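Local atomic coordinates of EmrA (Aquifex aeolicus, PDB entry 4TKO), a protein that serves as the periplasmic adaptor of a major facilitator superfamily multidrug efflux pump and is probably involved in the export of foreign compounds. Residues A12-A17 against Y257-L262; V291-S296 against P323-I328. One frame throughout, in Å; residues are numbered along the deposited sequence.

Interaction 1 of 2, residues A12-A17 against Y257-L262; sequences AVFVKA and YVEVLL
Glu259 O has two grips of unequal strength: Phe14 N donates to it at 2.7 Å in a nearly straight bond (170° at the hydrogen), and Val13 CA adds a weaker CA-H...O contact. Two antiparallel strands of the adaptor's β-barrel meet here, 13-17 beside 257-262. Glu259 N returns a bond to Phe14 O, and Lys16 and Tyr257 form a second reciprocal pair through their backbone N and O atoms. Beyond the paired residues, Leu261 N donates a hydrogen bond to Ala12 O at 3.0 Å. Val13, Val15, Val258 and Val260 share the buried face; there the Val13 and Val258 side chains cross obliquely, CG2 of Val13 lying 4.1 Å from CG1 of Val258, and Val344 of strand 342-347 packs against Val13 and Val260. The other face carries Phe14, Lys16, Tyr257 and Glu259. Phe14 turns its ring edge to Glu259 O, while the Glu259 carboxylate plane stands 73° from the ring. Lys16 and Glu259 run side by side, their charged ends too far apart for a salt bridge, with Lys16 CD 3.4 Å from Glu259 OE2. The Tyr257 ring, with CG in the crowded position between backbone N and carbonyl carbon (chi1 64°), takes a CH-π contact over one face from Lys16 CB, 4.0 Å from its centroid.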
loop_
_atom_site.group_PDB
_atom_site.type_symbol
_atom_site.label_atom_id
_atom_site.label_comp_id
_atom_site.label_asym_id
_atom_site.label_seq_id
_atom_site.Cartn_x
_atom_site.Cartn_y
_atom_site.Cartn_z
ATOM N N ALA A 12 42.614 -38.961 -19.038
ATOM C CA ALA A 12 41.388 -38.502 -19.671
ATOM C C ALA A 12 40.387 -38.094 -18.595
ATOM O O ALA A 12 39.425 -38.835 -18.298
ATOM C CB ALA A 12 40.807 -39.602 -20.580
ATOM N N VAL A 13 40.620 -36.929 -17.991
ATOM C CA VAL A 13 39.777 -36.495 -16.881
ATOM C C VAL A 13 39.157 -35.116 -17.139
ATOM O O VAL A 13 39.840 -34.154 -17.514
ATOM C CB VAL A 13 40.568 -36.486 -15.520
ATOM C CG1 VAL A 13 41.982 -37.048 -15.680
ATOM C CG2 VAL A 13 40.619 -35.098 -14.920
ATOM N N PHE A 14 37.848 -35.027 -16.943
ATOM C CA PHE A 14 37.152 -33.750 -17.131
ATOM C C PHE A 14 36.375 -33.408 -15.895
ATOM O O PHE A 14 35.544 -34.208 -15.449
ATOM C CB PHE A 14 36.208 -33.805 -18.332
ATOM C CG PHE A 14 36.858 -34.343 -19.561
ATOM C CD1 PHE A 14 36.971 -35.720 -19.758
ATOM C CD2 PHE A 14 37.408 -33.481 -20.496
ATOM C CE1 PHE A 14 37.598 -36.215 -20.869
ATOM C CE2 PHE A 14 38.026 -33.969 -21.606
ATOM C CZ PHE A 14 38.123 -35.337 -21.800
ATOM N N VAL A 15 36.655 -32.233 -15.338
ATOM C CA VAL A 15 35.816 -31.714 -14.268
ATOM C C VAL A 15 34.485 -31.236 -14.874
ATOM O O VAL A 15 34.434 -30.377 -15.776
ATOM C CB VAL A 15 36.536 -30.577 -13.493
ATOM C CG1 VAL A 15 35.642 -29.984 -12.451
ATOM C CG2 VAL A 15 37.790 -31.106 -12.831
ATOM N N LYS A 16 33.390 -31.804 -14.381
ATOM C CA LYS A 16 32.069 -31.464 -14.901
ATOM C C LYS A 16 31.119 -31.010 -13.798
ATOM O O LYS A 16 31.391 -31.191 -12.612
ATOM C CB LYS A 16 31.470 -32.655 -15.652
ATOM C CG LYS A 16 32.346 -33.164 -16.787
ATOM C CD LYS A 16 31.529 -33.861 -17.864
ATOM C CE LYS A 16 30.638 -32.877 -18.606
ATOM N NZ LYS A 16 29.867 -33.541 -19.694
ATOM N N ALA A 17 30.001 -30.414 -14.203
ATOM C CA ALA A 17 29.011 -29.906 -13.262
ATOM C C ALA A 17 27.616 -30.419 -13.599
ATOM O O ALA A 17 27.095 -30.159 -14.684
ATOM C CB ALA A 17 29.028 -28.384 -13.247
ATOM N N TYR A 257 31.774 -32.893 -10.104
ATOM C CA TYR A 257 32.317 -34.238 -10.089
ATOM C C TYR A 257 33.380 -34.350 -11.157
ATOM O O TYR A 257 33.539 -33.457 -12.000
ATOM C CB TYR A 257 31.240 -35.294 -10.312
ATOM C CG TYR A 257 30.578 -35.223 -11.666
ATOM C CD1 TYR A 257 29.645 -34.238 -11.940
ATOM C CD2 TYR A 257 30.863 -36.153 -12.662
ATOM C CE1 TYR A 257 29.022 -34.167 -13.152
ATOM C CE2 TYR A 257 30.234 -36.084 -13.897
ATOM C CZ TYR A 257 29.312 -35.082 -14.130
ATOM O OH TYR A 257 28.663 -34.973 -15.338
ATOM N N VAL A 258 34.124 -35.447 -11.115
ATOM C CA VAL A 258 35.128 -35.677 -12.133
ATOM C C VAL A 258 34.636 -36.783 -13.025
ATOM O O VAL A 258 34.063 -37.777 -12.543
ATOM C CB VAL A 258 36.483 -36.034 -11.529
ATOM C CG1 VAL A 258 37.455 -36.441 -12.619
ATOM C CG2 VAL A 258 37.014 -34.852 -10.741
ATOM N N GLU A 259 34.799 -36.574 -14.326
ATOM C CA GLU A 259 34.421 -37.580 -15.297
ATOM C C GLU A 259 35.677 -38.117 -15.939
ATOM O O GLU A 259 36.519 -37.370 -16.460
ATOM C CB GLU A 259 33.473 -37.014 -16.349
ATOM C CG GLU A 259 32.947 -38.065 -17.337
ATOM C CD GLU A 259 32.549 -37.476 -18.700
ATOM O OE1 GLU A 259 31.552 -37.951 -19.289
ATOM O OE2 GLU A 259 33.235 -36.545 -19.190
ATOM N N VAL A 260 35.799 -39.427 -15.891
ATOM C CA VAL A 260 36.984 -40.088 -16.400
ATOM C C VAL A 260 36.588 -41.006 -17.539
ATOM O O VAL A 260 35.617 -41.759 -17.423
ATOM C CB VAL A 260 37.686 -40.863 -15.273
ATOM C CG1 VAL A 260 38.835 -41.657 -15.802
ATOM C CG2 VAL A 260 38.178 -39.879 -14.223
ATOM N N LEU A 261 37.302 -40.897 -18.657
ATOM C CA LEU A 261 37.094 -41.808 -19.791
ATOM C C LEU A 261 38.121 -42.922 -19.739
ATOM O O LEU A 261 39.285 -42.722 -20.097
ATOM C CB LEU A 261 37.189 -41.072 -21.129
ATOM C CG LEU A 261 36.033 -40.102 -21.272
ATOM C CD1 LEU A 261 35.964 -39.568 -22.671
ATOM C CD2 LEU A 261 34.732 -40.798 -20.870
ATOM N N LEU A 262 37.693 -44.092 -19.284
ATOM C CA LEU A 262 38.626 -45.180 -19.007
ATOM C C LEU A 262 38.654 -46.231 -20.114
ATOM O O LEU A 262 37.598 -46.729 -20.527
ATOM C CB LEU A 262 38.264 -45.838 -17.672
ATOM C CG LEU A 262 39.417 -46.510 -16.930
ATOM C CD1 LEU A 262 40.735 -45.838 -17.283
ATOM C CD2 LEU A 262 39.165 -46.420 -15.444
#

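Interaction 2 of 2, residues V291-S296 against P323-I328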
loop_
_atom_site.group_PDB
_atom_site.type_symbol
_atom_site.label_atom_id
_atom_site.label_comp_id
_atom_site.label_asym_id
_atom_site.label_seq_id
_atom_site.Cartn_x
_atom_site.Cartn_y
_atom_site.Cartn_z
ATOM N N VAL A 291 35.125 -41.367 -4.545
ATOM C CA VAL A 291 34.720 -42.729 -4.877
ATOM C C VAL A 291 34.013 -42.798 -6.220
ATOM O O VAL A 291 33.464 -41.807 -6.706
ATOM C CB VAL A 291 33.759 -43.330 -3.836
ATOM C CG1 VAL A 291 34.521 -43.834 -2.636
ATOM C CG2 VAL A 291 32.700 -42.302 -3.467
ATOM N N VAL A 292 33.992 -43.995 -6.787
ATOM C CA VAL A 292 33.323 -44.233 -8.038
ATOM C C VAL A 292 31.817 -44.247 -7.831
ATOM O O VAL A 292 31.291 -45.112 -7.134
ATOM C CB VAL A 292 33.796 -45.537 -8.645
ATOM C CG1 VAL A 292 33.279 -45.673 -10.063
ATOM C CG2 VAL A 292 35.312 -45.556 -8.621
ATOM N N GLU A 293 31.132 -43.278 -8.434
ATOM C CA GLU A 293 29.692 -43.122 -8.255
ATOM C C GLU A 293 28.927 -44.003 -9.241
ATOM O O GLU A 293 27.948 -44.644 -8.861
ATOM C CB GLU A 293 29.289 -41.646 -8.408
ATOM C CG GLU A 293 27.844 -41.321 -8.010
ATOM C CD GLU A 293 27.570 -39.822 -7.884
ATOM O OE1 GLU A 293 28.436 -39.002 -8.257
ATOM O OE2 GLU A 293 26.478 -39.459 -7.402
ATOM N N GLU A 294 29.371 -44.047 -10.498
ATOM C CA GLU A 294 28.720 -44.910 -11.479
ATOM C C GLU A 294 29.552 -45.154 -12.737
ATOM O O GLU A 294 30.461 -44.394 -13.058
ATOM C CB GLU A 294 27.357 -44.338 -11.870
ATOM C CG GLU A 294 27.387 -43.279 -12.957
ATOM C CD GLU A 294 25.985 -42.934 -13.448
ATOM O OE1 GLU A 294 25.731 -41.748 -13.763
ATOM O OE2 GLU A 294 25.136 -43.853 -13.516
ATOM N N ILE A 295 29.242 -46.249 -13.427
ATOM C CA ILE A 295 29.912 -46.599 -14.678
ATOM C C ILE A 295 28.903 -46.888 -15.768
ATOM O O ILE A 295 28.055 -47.768 -15.610
ATOM C CB ILE A 295 30.793 -47.832 -14.546
ATOM C CG1 ILE A 295 31.650 -47.751 -13.285
ATOM C CG2 ILE A 295 31.642 -47.980 -15.797
ATOM C CD1 ILE A 295 32.555 -48.939 -13.113
ATOM N N SER A 296 29.003 -46.160 -16.876
ATOM C CA SER A 296 28.052 -46.317 -17.967
ATOM C C SER A 296 28.375 -47.548 -18.807
ATOM O O SER A 296 29.538 -47.808 -19.114
ATOM C CB SER A 296 28.047 -45.072 -18.849
ATOM O OG SER A 296 29.334 -44.864 -19.403
ATOM N N PRO A 323 33.129 -44.065 -19.933
ATOM C CA PRO A 323 32.927 -42.971 -18.981
ATOM C C PRO A 323 32.667 -43.481 -17.566
ATOM O O PRO A 323 31.748 -44.281 -17.322
ATOM C CB PRO A 323 31.690 -42.242 -19.527
ATOM C CG PRO A 323 31.518 -42.725 -20.885
ATOM C CD PRO A 323 32.046 -44.119 -20.919
ATOM N N VAL A 324 33.484 -43.006 -16.637
ATOM C CA VAL A 324 33.299 -43.331 -15.233
ATOM C C VAL A 324 33.155 -42.040 -14.456
ATOM O O VAL A 324 33.949 -41.105 -14.619
ATOM C CB VAL A 324 34.466 -44.160 -14.656
ATOM C CG1 VAL A 324 34.140 -44.599 -13.237
ATOM C CG2 VAL A 324 34.728 -45.372 -15.523
ATOM N N LYS A 325 32.119 -41.998 -13.628
ATOM C CA LYS A 325 31.792 -40.817 -12.849
ATOM C C LYS A 325 32.359 -40.940 -11.444
ATOM O O LYS A 325 32.152 -41.948 -10.762
ATOM C CB LYS A 325 30.272 -40.615 -12.794
ATOM C CG LYS A 325 29.852 -39.236 -12.338
ATOM C CD LYS A 325 28.367 -39.166 -12.034
ATOM C CE LYS A 325 27.998 -37.875 -11.295
ATOM N NZ LYS A 325 26.580 -37.890 -10.823
ATOM N N ILE A 326 33.065 -39.905 -11.009
ATOM C CA ILE A 326 33.648 -39.892 -9.677
ATOM C C ILE A 326 33.082 -38.789 -8.772
ATOM O O ILE A 326 33.170 -37.599 -9.104
ATOM C CB ILE A 326 35.153 -39.719 -9.790
ATOM C CG1 ILE A 326 35.748 -40.933 -10.497
ATOM C CG2 ILE A 326 35.775 -39.473 -8.411
ATOM C CD1 ILE A 326 37.099 -40.657 -11.067
ATOM N N LYS A 327 32.503 -39.185 -7.641
ATOM C CA LYS A 327 32.054 -38.231 -6.617
ATOM C C LYS A 327 33.205 -37.778 -5.724
ATOM O O LYS A 327 33.991 -38.604 -5.239
ATOM C CB LYS A 327 30.953 -38.829 -5.744
ATOM C CG LYS A 327 30.731 -38.050 -4.457
ATOM C CD LYS A 327 29.324 -38.213 -3.875
ATOM C CE LYS A 327 29.174 -39.469 -3.028
ATOM N NZ LYS A 327 27.906 -39.451 -2.227
ATOM N N ILE A 328 33.303 -36.466 -5.511
ATOM C CA ILE A 328 34.398 -35.900 -4.722
ATOM C C ILE A 328 34.118 -35.942 -3.232
ATOM O O ILE A 328 33.006 -35.647 -2.786
ATOM C CB ILE A 328 34.659 -34.466 -5.113
ATOM C CG1 ILE A 328 34.663 -34.351 -6.635
ATOM C CG2 ILE A 328 35.938 -33.967 -4.455
ATOM C CD1 ILE A 328 34.967 -32.962 -7.142
#
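A classic β bulge interrupts this antiparallel pair of β-barrel strands, 291-295 and 323-328: Glu293 and Glu294 both face Lys325, so the register slips by one residue between Val292 and Glu294. Among the backbone hydrogen bonds, Lys325 O takes two donors, Glu293 N at 2.9 Å and, weakly, Glu294 N at 3.5 Å. Lys325 N answers with a straight bond to Glu294 O, 3.0 Å long and 171° at the hydrogen. Before the bulge, Val291 and Lys327 pair reciprocally through N and O, with both bonds clearly bent. The helix-like backbone of Glu293 (psi -43°) makes the extra residue fit while the strand goes on.

Charged groups gather on the face of Lys325. Its fully extended chain, CG anti to the backbone N, runs alongside Glu293, and NZ forms a salt bridge of 3.4 Å with Glu293 OE1. The stronger partner of NZ is Asp18, on strand 7-24, so the ammonium is shared between two carboxylates, which would be expected to favour its protonated state. Glu294 crosses the lysine obliquely, meeting its CB through CG.

Apolar contacts occupy the other face, where strand 342-347 adds Ile346 against Val292 and Val344 against Ile326. Val324 CG1, anti to its backbone N, touches Val292 CG1 at 3.5 Å and Ile295 CG1 at 4.0 Å; the Val324 side chain crosses that of Val292 but lies alongside that of Ile295.

Where the strand 291-295 ends, Ser296 approaches Pro323 with backbone and side chain. Ser296 N bonds weakly to Pro323 O, and Ser296 OG donates to a lone pair of that same carbonyl at 3.2 Å while resting on the proline ring, closest to Pro323 CD.

How the interactions relate
Interactions 1 and 2 are neighbours in one closed barrel wall: strand 256-263 pairs with strand 321-330, where Val324 N and Ile326 N probably bond to Val260 O and Val258 O, giving the order 12-17, 257-262, 323-328, 291-296. Both contacts keep a mostly buried aliphatic face; the other face is aromatic and charged in interaction 1, mainly charged, with Val291, in interaction 2. Interaction 1 keeps a regular register, and its outer face sets the Tyr257 and Phe14 rings beside aliphatic Lys16 carbons and the Glu259 carboxylate; interaction 2 is bulged and brings in a true salt bridge. Lys325 joins the two outer faces, making a cation-π contact with Tyr257 on the side of the ring opposite Lys16.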